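Local coordinates for beta-lactamase domain protein (Burkholderia ambifaria, PDB 5I0P) that is a metallo-beta-lactamase-superfamily protein that binds two zinc ions and probably works as a zinc-dependent hydrolase, at residues A[230-235]-A[274-279]; A[35-40]-A[201-206]; A[25-30]-A[79-84]. All coordinates share one frame; numbering follows the deposited sequence.

Interaction 1 of 3, residues A[230-235]-A[274-279]; sequences SGDMVL and LPSHGK. With ZN (zinc ion), chain F; ZN (zinc ion), chain E.
OD2 of D232 is held between two zinc ions, 2.1 Å from the zinc of chain E and 2.4 Å from the zinc of chain F, and H277 meets the carboxylate at the second of these. There OD1 also takes part, 2.5 Å from the chain F zinc, so D232 both bridges the pair and chelates one member. NE2 of H277 reaches the same ion at 2.3 Å, with the imidazole turned 44° from the carboxylate plane. OD1 lies near the ring edge because both groups are ligands of one metal. On the far side of the ring, ND1 donates to the backbone O of H50, a second-shell bond that helps fix the rotation of the imidazole. H102, H104 and H213 complete the chain E site; D106 and H107 complete the other.

Behind the metals the backbones are tied together. S230 N donates to L274 O at 3.0 Å in a nearly straight bond (170°), and S276 N to G231 O at 3.2 Å. A water is bonded to G231 N, L274 O and S276 OG. S230 OG sits between its own N and carbonyl carbon (chi1 68°), from where it donates to V234 O at 2.9 Å and closes the loop back on itself. L235 CD2 fills the corner between P275 CB and the H277 ring edge.

The paired ends belong to strands 227-231 and 272-275, parallel neighbours in one sheet; helix 105-108 meets S276 and H277, while Y264 of helix 262-265 packs on M233 and V234.

Interaction 2 of 3, residues A[35-40]-A[201-206]; sequences PGVRWL and GARTWR
R203 presents the end of its guanidinium to P35 and one face of it to V37, and these two approaches define the contact. NH1 and NH2 both donate to a single acceptor, the carbonyl O of P35. The NH2 bond is the shorter, 2.7 Å to P35 O, and arrives in the carbonyl plane on a lone pair; from NH1 the distance to that oxygen is 2.9 Å, and this donor stands nearly in line with the C=O bond. Because one oxygen has to serve both nitrogens, each N-H is bent, more so at NH1 (136°) than at NH2 (151°). The oxygen itself lies in the guanidinium plane.

V37 comes in over the flat face instead: its CG2 is 3.4 Å from R203 NH1, and the two side chains cross obliquely. The same methyl is 4.4 Å from W205 CZ2, near the plane of the indole and at its edge, so a single branch of V37 touches both partners. The metallo-beta-lactamase fold stacks two beta sheets face to face, and here strand 37-43 of one sheet meets strand 203-210 of the other near their beginnings. V37 also rests on L56 of strand 50-60, while W205 lies against I200, L220 and S222 within its own sheet.

R203 spans the gap with a chain extended from CG to NE, after which CZ is rotated out of the plane of that extended chain (chi4 86°). Its NE forms a salt bridge with OD1 of D225, which lies outside both segments.

Interaction 3 of 3, residues A[25-30]-A[79-84]; sequences PAAGDT and RTHWEQ
A27 and G28 press on H81 from the two central positions of a type II beta turn, A26 to D29, closed by D29 N donating to A26 O. The turn rests against helix 76-88, one of the helices covering the beta sandwich of the metallo-beta-lactamase fold. The loop it belongs to leads into strand 31-34.

The close part of the contact is the meeting of A27 with the imidazole. Its CB stands over one ring face of H81, 3.5 Å from the ring centroid and 21° off the normal, a CH-pi contact. The methyl is displaced toward the rim, nearest NE2 at 3.2 Å. A chi1 of -66° sets H81 CG beside its own backbone N, the start of the path that brings the ring under A27. G28 adds a close approach of the main chains, its CA 4.0 Å from H81 O. G28 CA lies 4.4 Å from H81 CA; lacking a side chain, this residue keeps clear of Q84 OE1, and the positive phi of 86° at the third position of the turn suits glycine. No hydrogen bond crosses between the loop and the helix, so shape and van der Waals contact do the work.

Toward the solvent the fit is slacker. Q84, one helical turn on and exposed, brings just its OE1 near the loop, 3.8 Å from G28 CA. On the inner side of the helix W82 is buried against L40 and L53, and its NE1 is bonded to C71 O. At the outer edge, H81 ND1 reaches Q84 OE1 across 3.4 Å in a weak hydrogen bond.

In the fold
Along the chain the segments of interactions 3 and 2 alternate (25-30, 35-40, 79-84, 201-206), and interaction 1 opens only after both have closed. The centres of interactions 1 and 2 are about 16 Å apart, and each lies about 19 Å from that of interaction 3. Interactions 1 and 2 share the six-stranded sheet and touch where L274 CD1 packs on V37 CG1. Interaction 2 meets interaction 3 through strand 37-43 of the seven-stranded sheet, L40 against W82 and W39 against P25. Interaction 1, which holds zinc ligands, lies about 8 Å from the centre of the chain; interactions 2 and 3 lie farther out, about 19 and 21 Å from it, away from the metal site.

Interaction 1 of 3, residues A[230-235]-A[274-279]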
loop_
_atom_site.group_PDB
_atom_site.type_symbol
_atom_site.label_atom_id
_atom_site.label_comp_id
_atom_site.label_asym_id
_atom_site.label_seq_id
_atom_site.Cartn_x
_atom_site.Cartn_y
_atom_site.Cartn_z
ATOM N N SER A 230 -1.043 8.076 -3.415
ATOM C CA SER A 230 -1.594 7.625 -2.150
ATOM C C SER A 230 -1.163 6.219 -1.775
ATOM O O SER A 230 -1.436 5.797 -0.646
ATOM C CB SER A 230 -3.127 7.705 -2.163
ATOM O OG SER A 230 -3.701 6.785 -3.051
ATOM N N GLY A 231 -0.450 5.516 -2.653
ATOM C CA GLY A 231 -0.055 4.149 -2.330
ATOM C C GLY A 231 -1.298 3.308 -2.111
ATOM O O GLY A 231 -2.280 3.397 -2.858
ATOM N N ASP A 232 -1.284 2.504 -1.061
ATOM C CA ASP A 232 -2.453 1.725 -0.706
ATOM C C ASP A 232 -3.250 2.360 0.427
ATOM O O ASP A 232 -4.203 1.742 0.899
ATOM C CB ASP A 232 -2.074 0.304 -0.278
ATOM C CG ASP A 232 -1.639 -0.590 -1.419
ATOM O OD1 ASP A 232 -1.701 -0.261 -2.615
ATOM O OD2 ASP A 232 -1.219 -1.696 -1.089
ATOM N N MET A 233 -2.887 3.566 0.889
ATOM C CA MET A 233 -3.569 4.108 2.064
ATOM C C MET A 233 -4.975 4.599 1.724
ATOM O O MET A 233 -5.903 4.444 2.535
ATOM C CB MET A 233 -2.740 5.231 2.705
ATOM C CG MET A 233 -1.475 4.718 3.313
ATOM S SD MET A 233 -1.766 3.650 4.753
ATOM C CE MET A 233 -2.496 4.789 5.939
ATOM N N VAL A 234 -5.172 5.168 0.535
ATOM C CA VAL A 234 -6.508 5.608 0.099
ATOM C C VAL A 234 -6.759 5.021 -1.280
ATOM O O VAL A 234 -6.187 5.494 -2.277
ATOM C CB VAL A 234 -6.667 7.137 0.053
ATOM C CG1 VAL A 234 -8.137 7.494 -0.190
ATOM C CG2 VAL A 234 -6.093 7.820 1.321
ATOM N N LEU A 235 -7.605 3.995 -1.343
ATOM C CA LEU A 235 -7.961 3.411 -2.603
ATOM C C LEU A 235 -9.427 3.717 -2.927
ATOM O O LEU A 235 -10.275 3.692 -2.032
ATOM C CB LEU A 235 -7.725 1.908 -2.597
ATOM C CG LEU A 235 -6.314 1.512 -2.181
ATOM C CD1 LEU A 235 -6.217 -0.010 -1.937
ATOM C CD2 LEU A 235 -5.315 1.963 -3.180
ATOM N N LEU A 274 -3.720 9.772 -6.730
ATOM C CA LEU A 274 -3.179 8.745 -7.611
ATOM C C LEU A 274 -3.011 7.467 -6.800
ATOM O O LEU A 274 -2.014 7.290 -6.092
ATOM C CB LEU A 274 -1.861 9.204 -8.237
ATOM C CG LEU A 274 -1.964 10.560 -8.967
ATOM C CD1 LEU A 274 -0.660 11.001 -9.636
ATOM C CD2 LEU A 274 -3.012 10.492 -10.008
ATOM N N PRO A 275 -3.989 6.577 -6.810
ATOM C CA PRO A 275 -3.924 5.381 -5.971
ATOM C C PRO A 275 -3.300 4.231 -6.737
ATOM O O PRO A 275 -3.331 4.177 -7.969
ATOM C CB PRO A 275 -5.394 5.084 -5.695
ATOM C CG PRO A 275 -6.041 5.440 -7.081
ATOM C CD PRO A 275 -5.226 6.626 -7.608
ATOM N N SER A 276 -2.755 3.292 -5.976
ATOM C CA SER A 276 -2.074 2.186 -6.619
ATOM C C SER A 276 -3.029 1.150 -7.184
ATOM O O SER A 276 -2.589 0.286 -7.942
ATOM C CB SER A 276 -1.075 1.578 -5.655
ATOM O OG SER A 276 -0.023 2.535 -5.501
ATOM N N HIS A 277 -4.313 1.215 -6.838
ATOM C CA HIS A 277 -5.319 0.320 -7.393
ATOM C C HIS A 277 -6.605 1.121 -7.565
ATOM O O HIS A 277 -7.018 1.822 -6.640
ATOM C CB HIS A 277 -5.524 -0.922 -6.502
ATOM C CG HIS A 277 -4.236 -1.542 -6.045
ATOM N ND1 HIS A 277 -3.544 -2.481 -6.788
ATOM C CD2 HIS A 277 -3.509 -1.355 -4.916
ATOM C CE1 HIS A 277 -2.452 -2.852 -6.134
ATOM N NE2 HIS A 277 -2.403 -2.177 -5.001
ATOM N N GLY A 278 -7.241 1.006 -8.734
ATOM C CA GLY A 278 -8.330 1.894 -9.102
ATOM C C GLY A 278 -7.864 2.925 -10.107
ATOM O O GLY A 278 -6.887 2.720 -10.817
ATOM N N LYS A 279 -8.573 4.059 -10.153
ATOM C CA LYS A 279 -8.281 5.109 -11.126
ATOM C C LYS A 279 -7.991 6.419 -10.409
ATOM O O LYS A 279 -8.466 6.622 -9.287
ATOM C CB LYS A 279 -9.431 5.307 -12.157
ATOM C CG LYS A 279 -9.771 4.010 -12.866
ATOM C CD LYS A 279 -10.780 4.057 -13.996
ATOM C CE LYS A 279 -12.172 4.326 -13.597
ATOM N NZ LYS A 279 -12.948 4.202 -14.840
HETATM ZN ZN ZN F . -0.925 -2.562 -3.315
HETATM ZN ZN ZN E . -0.084 -3.001 0.083
HETATM O O HOH W 1 -0.241 5.359 -5.524
#

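Interaction 2 of 3, residues A[35-40]-A[201-206]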
loop_
_atom_site.group_PDB
_atom_site.type_symbol
_atom_site.label_atom_id
_atom_site.label_comp_id
_atom_site.label_asym_id
_atom_site.label_seq_id
_atom_site.Cartn_x
_atom_site.Cartn_y
_atom_site.Cartn_z
ATOM N N PRO A 35 1.094 17.337 -15.669
ATOM C CA PRO A 35 2.333 17.677 -16.388
ATOM C C PRO A 35 3.539 17.031 -15.719
ATOM O O PRO A 35 3.765 17.185 -14.516
ATOM C CB PRO A 35 2.370 19.206 -16.311
ATOM C CG PRO A 35 0.922 19.608 -16.131
ATOM C CD PRO A 35 0.329 18.534 -15.281
ATOM N N GLY A 36 4.269 16.235 -16.491
ATOM C CA GLY A 36 5.382 15.492 -15.946
ATOM C C GLY A 36 5.028 14.274 -15.108
ATOM O O GLY A 36 5.933 13.667 -14.515
ATOM N N VAL A 37 3.760 13.872 -15.038
ATOM C CA VAL A 37 3.357 12.713 -14.230
ATOM C C VAL A 37 2.646 11.725 -15.133
ATOM O O VAL A 37 1.578 12.028 -15.690
ATOM C CB VAL A 37 2.481 13.102 -13.039
ATOM C CG1 VAL A 37 2.259 11.894 -12.146
ATOM C CG2 VAL A 37 3.159 14.179 -12.264
ATOM N N ARG A 38 3.258 10.560 -15.319
ATOM C CA ARG A 38 2.720 9.531 -16.202
ATOM C C ARG A 38 2.252 8.311 -15.416
ATOM O O ARG A 38 2.884 7.893 -14.434
ATOM C CB ARG A 38 3.754 9.132 -17.232
ATOM C CG ARG A 38 4.076 10.248 -18.218
ATOM C CD ARG A 38 4.869 9.665 -19.379
ATOM N NE ARG A 38 5.357 10.645 -20.342
ATOM C CZ ARG A 38 6.240 10.337 -21.291
ATOM N NH1 ARG A 38 6.695 9.088 -21.372
ATOM N NH2 ARG A 38 6.678 11.252 -22.149
ATOM N N TRP A 39 1.113 7.783 -15.841
ATOM C CA TRP A 39 0.416 6.670 -15.201
ATOM C C TRP A 39 0.655 5.412 -16.029
ATOM O O TRP A 39 0.410 5.401 -17.238
ATOM C CB TRP A 39 -1.073 7.016 -15.087
ATOM C CG TRP A 39 -2.030 5.914 -14.658
ATOM C CD1 TRP A 39 -1.733 4.763 -13.987
ATOM C CD2 TRP A 39 -3.447 5.883 -14.891
ATOM N NE1 TRP A 39 -2.864 4.022 -13.788
ATOM C CE2 TRP A 39 -3.934 4.678 -14.332
ATOM C CE3 TRP A 39 -4.348 6.755 -15.529
ATOM C CZ2 TRP A 39 -5.296 4.317 -14.377
ATOM C CZ3 TRP A 39 -5.683 6.411 -15.576
ATOM C CH2 TRP A 39 -6.145 5.190 -15.010
ATOM N N LEU A 40 1.183 4.380 -15.397
ATOM C CA LEU A 40 1.288 3.058 -15.985
ATOM C C LEU A 40 0.377 2.123 -15.210
ATOM O O LEU A 40 0.172 2.298 -13.996
ATOM C CB LEU A 40 2.687 2.477 -15.895
ATOM C CG LEU A 40 4.084 3.071 -15.985
ATOM C CD1 LEU A 40 4.342 4.361 -15.205
ATOM C CD2 LEU A 40 4.914 1.955 -15.407
ATOM N N GLY A 201 11.375 16.854 -10.552
ATOM C CA GLY A 201 10.985 17.760 -11.605
ATOM C C GLY A 201 10.622 19.074 -10.959
ATOM O O GLY A 201 11.336 19.570 -10.076
ATOM N N ALA A 202 9.464 19.615 -11.345
ATOM C CA ALA A 202 9.021 20.931 -10.886
ATOM C C ALA A 202 8.299 20.893 -9.549
ATOM O O ALA A 202 7.806 21.928 -9.094
ATOM C CB ALA A 202 8.097 21.577 -11.933
ATOM N N ARG A 203 8.235 19.742 -8.898
ATOM C CA ARG A 203 7.421 19.631 -7.712
ATOM C C ARG A 203 8.278 19.329 -6.493
ATOM O O ARG A 203 9.391 18.801 -6.582
ATOM C CB ARG A 203 6.362 18.557 -7.881
ATOM C CG ARG A 203 5.307 18.894 -8.904
ATOM C CD ARG A 203 4.258 17.741 -9.046
ATOM N NE ARG A 203 3.294 18.049 -10.085
ATOM C CZ ARG A 203 3.502 17.762 -11.364
ATOM N NH1 ARG A 203 4.630 17.158 -11.723
ATOM N NH2 ARG A 203 2.583 18.056 -12.276
ATOM N N THR A 204 7.747 19.712 -5.351
ATOM C CA THR A 204 8.221 19.239 -4.065
ATOM C C THR A 204 7.172 18.271 -3.547
ATOM O O THR A 204 6.060 18.682 -3.207
ATOM C CB THR A 204 8.432 20.402 -3.109
ATOM O OG1 THR A 204 9.451 21.225 -3.651
ATOM C CG2 THR A 204 8.876 19.901 -1.732
ATOM N N TRP A 205 7.504 16.987 -3.545
ATOM C CA TRP A 205 6.644 15.957 -2.974
ATOM C C TRP A 205 7.027 15.770 -1.510
ATOM O O TRP A 205 8.207 15.539 -1.194
ATOM C CB TRP A 205 6.800 14.648 -3.721
ATOM C CG TRP A 205 6.432 14.700 -5.130
ATOM C CD1 TRP A 205 7.251 15.017 -6.183
ATOM C CD2 TRP A 205 5.148 14.390 -5.696
ATOM N NE1 TRP A 205 6.553 14.924 -7.365
ATOM C CE2 TRP A 205 5.263 14.535 -7.097
ATOM C CE3 TRP A 205 3.912 13.989 -5.154
ATOM C CZ2 TRP A 205 4.187 14.312 -7.964
ATOM C CZ3 TRP A 205 2.840 13.755 -6.021
ATOM C CH2 TRP A 205 2.988 13.931 -7.410
ATOM N N ARG A 206 6.048 15.914 -0.623
ATOM C CA ARG A 206 6.256 15.768 0.811
ATOM C C ARG A 206 5.972 14.323 1.229
ATOM O O ARG A 206 4.931 13.769 0.881
ATOM C CB ARG A 206 5.349 16.762 1.543
ATOM C CG ARG A 206 5.490 16.782 3.059
ATOM C CD ARG A 206 5.567 18.212 3.580
ATOM N NE ARG A 206 6.590 19.003 2.890
ATOM C CZ ARG A 206 7.819 19.204 3.357
ATOM N NH1 ARG A 206 8.185 18.677 4.516
ATOM N NH2 ARG A 206 8.679 19.944 2.675
#

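Interaction 3 of 3, residues A[25-30]-A[79-84]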
loop_
_atom_site.group_PDB
_atom_site.type_symbol
_atom_site.label_atom_id
_atom_site.label_comp_id
_atom_site.label_asym_id
_atom_site.label_seq_id
_atom_site.Cartn_x
_atom_site.Cartn_y
_atom_site.Cartn_z
ATOM N N PRO A 25 -4.621 3.293 -18.938
ATOM C CA PRO A 25 -3.500 3.128 -19.861
ATOM C C PRO A 25 -3.335 1.671 -20.252
ATOM O O PRO A 25 -3.488 0.772 -19.428
ATOM C CB PRO A 25 -2.298 3.683 -19.078
ATOM C CG PRO A 25 -2.650 3.547 -17.661
ATOM C CD PRO A 25 -4.174 3.701 -17.593
ATOM N N ALA A 26 -3.054 1.451 -21.531
ATOM C CA ALA A 26 -2.739 0.124 -22.033
ATOM C C ALA A 26 -1.418 -0.373 -21.468
ATOM O O ALA A 26 -0.529 0.404 -21.120
ATOM C CB ALA A 26 -2.642 0.151 -23.557
ATOM N N ALA A 27 -1.302 -1.691 -21.355
ATOM C CA ALA A 27 -0.065 -2.263 -20.846
ATOM C C ALA A 27 1.073 -1.916 -21.789
ATOM O O ALA A 27 0.933 -2.010 -23.010
ATOM C CB ALA A 27 -0.171 -3.783 -20.690
ATOM N N GLY A 28 2.189 -1.500 -21.225
ATOM C CA GLY A 28 3.317 -1.077 -22.011
ATOM C C GLY A 28 3.273 0.358 -22.425
ATOM O O GLY A 28 4.166 0.799 -23.141
ATOM N N ASP A 29 2.283 1.107 -21.977
ATOM C CA ASP A 29 2.073 2.488 -22.383
ATOM C C ASP A 29 1.908 3.332 -21.132
ATOM O O ASP A 29 1.746 2.812 -20.035
ATOM C CB ASP A 29 0.823 2.636 -23.287
ATOM C CG ASP A 29 0.918 3.813 -24.263
ATOM O OD1 ASP A 29 1.758 4.721 -24.070
ATOM O OD2 ASP A 29 0.096 3.860 -25.203
ATOM N N THR A 30 1.917 4.644 -21.316
ATOM C CA THR A 30 1.675 5.605 -20.256
ATOM C C THR A 30 0.481 6.492 -20.562
ATOM O O THR A 30 0.039 6.624 -21.714
ATOM C CB THR A 30 2.879 6.509 -20.062
ATOM O OG1 THR A 30 3.024 7.370 -21.210
ATOM C CG2 THR A 30 4.119 5.662 -19.870
ATOM N N ARG A 79 7.576 -7.556 -16.420
ATOM C CA ARG A 79 8.929 -7.293 -16.905
ATOM C C ARG A 79 8.897 -6.896 -18.380
ATOM O O ARG A 79 9.534 -5.916 -18.798
ATOM C CB ARG A 79 9.772 -8.550 -16.687
ATOM C CG ARG A 79 11.047 -8.378 -15.919
ATOM C CD ARG A 79 11.326 -9.524 -14.938
ATOM N NE ARG A 79 11.203 -10.877 -15.489
ATOM C CZ ARG A 79 10.700 -11.907 -14.801
ATOM N NH1 ARG A 79 10.234 -11.720 -13.554
ATOM N NH2 ARG A 79 10.633 -13.118 -15.351
ATOM N N THR A 80 8.123 -7.653 -19.175
ATOM C CA THR A 80 7.977 -7.398 -20.598
ATOM C C THR A 80 7.408 -6.007 -20.838
ATOM O O THR A 80 7.847 -5.299 -21.759
ATOM C CB THR A 80 7.057 -8.459 -21.230
ATOM O OG1 THR A 80 7.611 -9.772 -21.064
ATOM C CG2 THR A 80 6.875 -8.195 -22.752
ATOM N N HIS A 81 6.412 -5.602 -20.028
ATOM C CA HIS A 81 5.809 -4.283 -20.199
ATOM C C HIS A 81 6.774 -3.163 -19.789
ATOM O O HIS A 81 6.811 -2.100 -20.425
ATOM C CB HIS A 81 4.498 -4.201 -19.415
ATOM C CG HIS A 81 3.417 -5.112 -19.926
ATOM N ND1 HIS A 81 3.346 -5.529 -21.241
ATOM C CD2 HIS A 81 2.351 -5.671 -19.300
ATOM C CE1 HIS A 81 2.290 -6.310 -21.396
ATOM N NE2 HIS A 81 1.664 -6.406 -20.240
ATOM N N TRP A 82 7.575 -3.379 -18.746
ATOM C CA TRP A 82 8.600 -2.397 -18.405
ATOM C C TRP A 82 9.583 -2.228 -19.557
ATOM O O TRP A 82 9.923 -1.096 -19.939
ATOM C CB TRP A 82 9.348 -2.816 -17.141
ATOM C CG TRP A 82 8.833 -2.247 -15.866
ATOM C CD1 TRP A 82 8.476 -2.948 -14.752
ATOM C CD2 TRP A 82 8.632 -0.860 -15.555
ATOM N NE1 TRP A 82 8.063 -2.084 -13.765
ATOM C CE2 TRP A 82 8.140 -0.798 -14.230
ATOM C CE3 TRP A 82 8.799 0.337 -16.274
ATOM C CZ2 TRP A 82 7.851 0.417 -13.588
ATOM C CZ3 TRP A 82 8.498 1.545 -15.643
ATOM C CH2 TRP A 82 8.025 1.570 -14.310
ATOM N N GLU A 83 10.042 -3.350 -20.134
ATOM C CA GLU A 83 10.967 -3.258 -21.265
ATOM C C GLU A 83 10.364 -2.477 -22.413
ATOM O O GLU A 83 11.066 -1.705 -23.070
ATOM C CB GLU A 83 11.402 -4.641 -21.738
ATOM C CG GLU A 83 12.489 -5.248 -20.849
ATOM C CD GLU A 83 13.766 -4.424 -20.849
ATOM O OE1 GLU A 83 14.380 -4.302 -19.791
ATOM O OE2 GLU A 83 14.142 -3.873 -21.905
ATOM N N GLN A 84 9.060 -2.633 -22.643
ATOM C CA GLN A 84 8.387 -1.858 -23.674
ATOM C C GLN A 84 8.323 -0.380 -23.306
ATOM O O GLN A 84 8.479 0.489 -24.174
ATOM C CB GLN A 84 6.984 -2.406 -23.912
ATOM C CG GLN A 84 6.942 -3.658 -24.772
ATOM C CD GLN A 84 5.600 -4.383 -24.704
ATOM O OE1 GLN A 84 4.670 -3.971 -23.988
ATOM N NE2 GLN A 84 5.504 -5.486 -25.446
#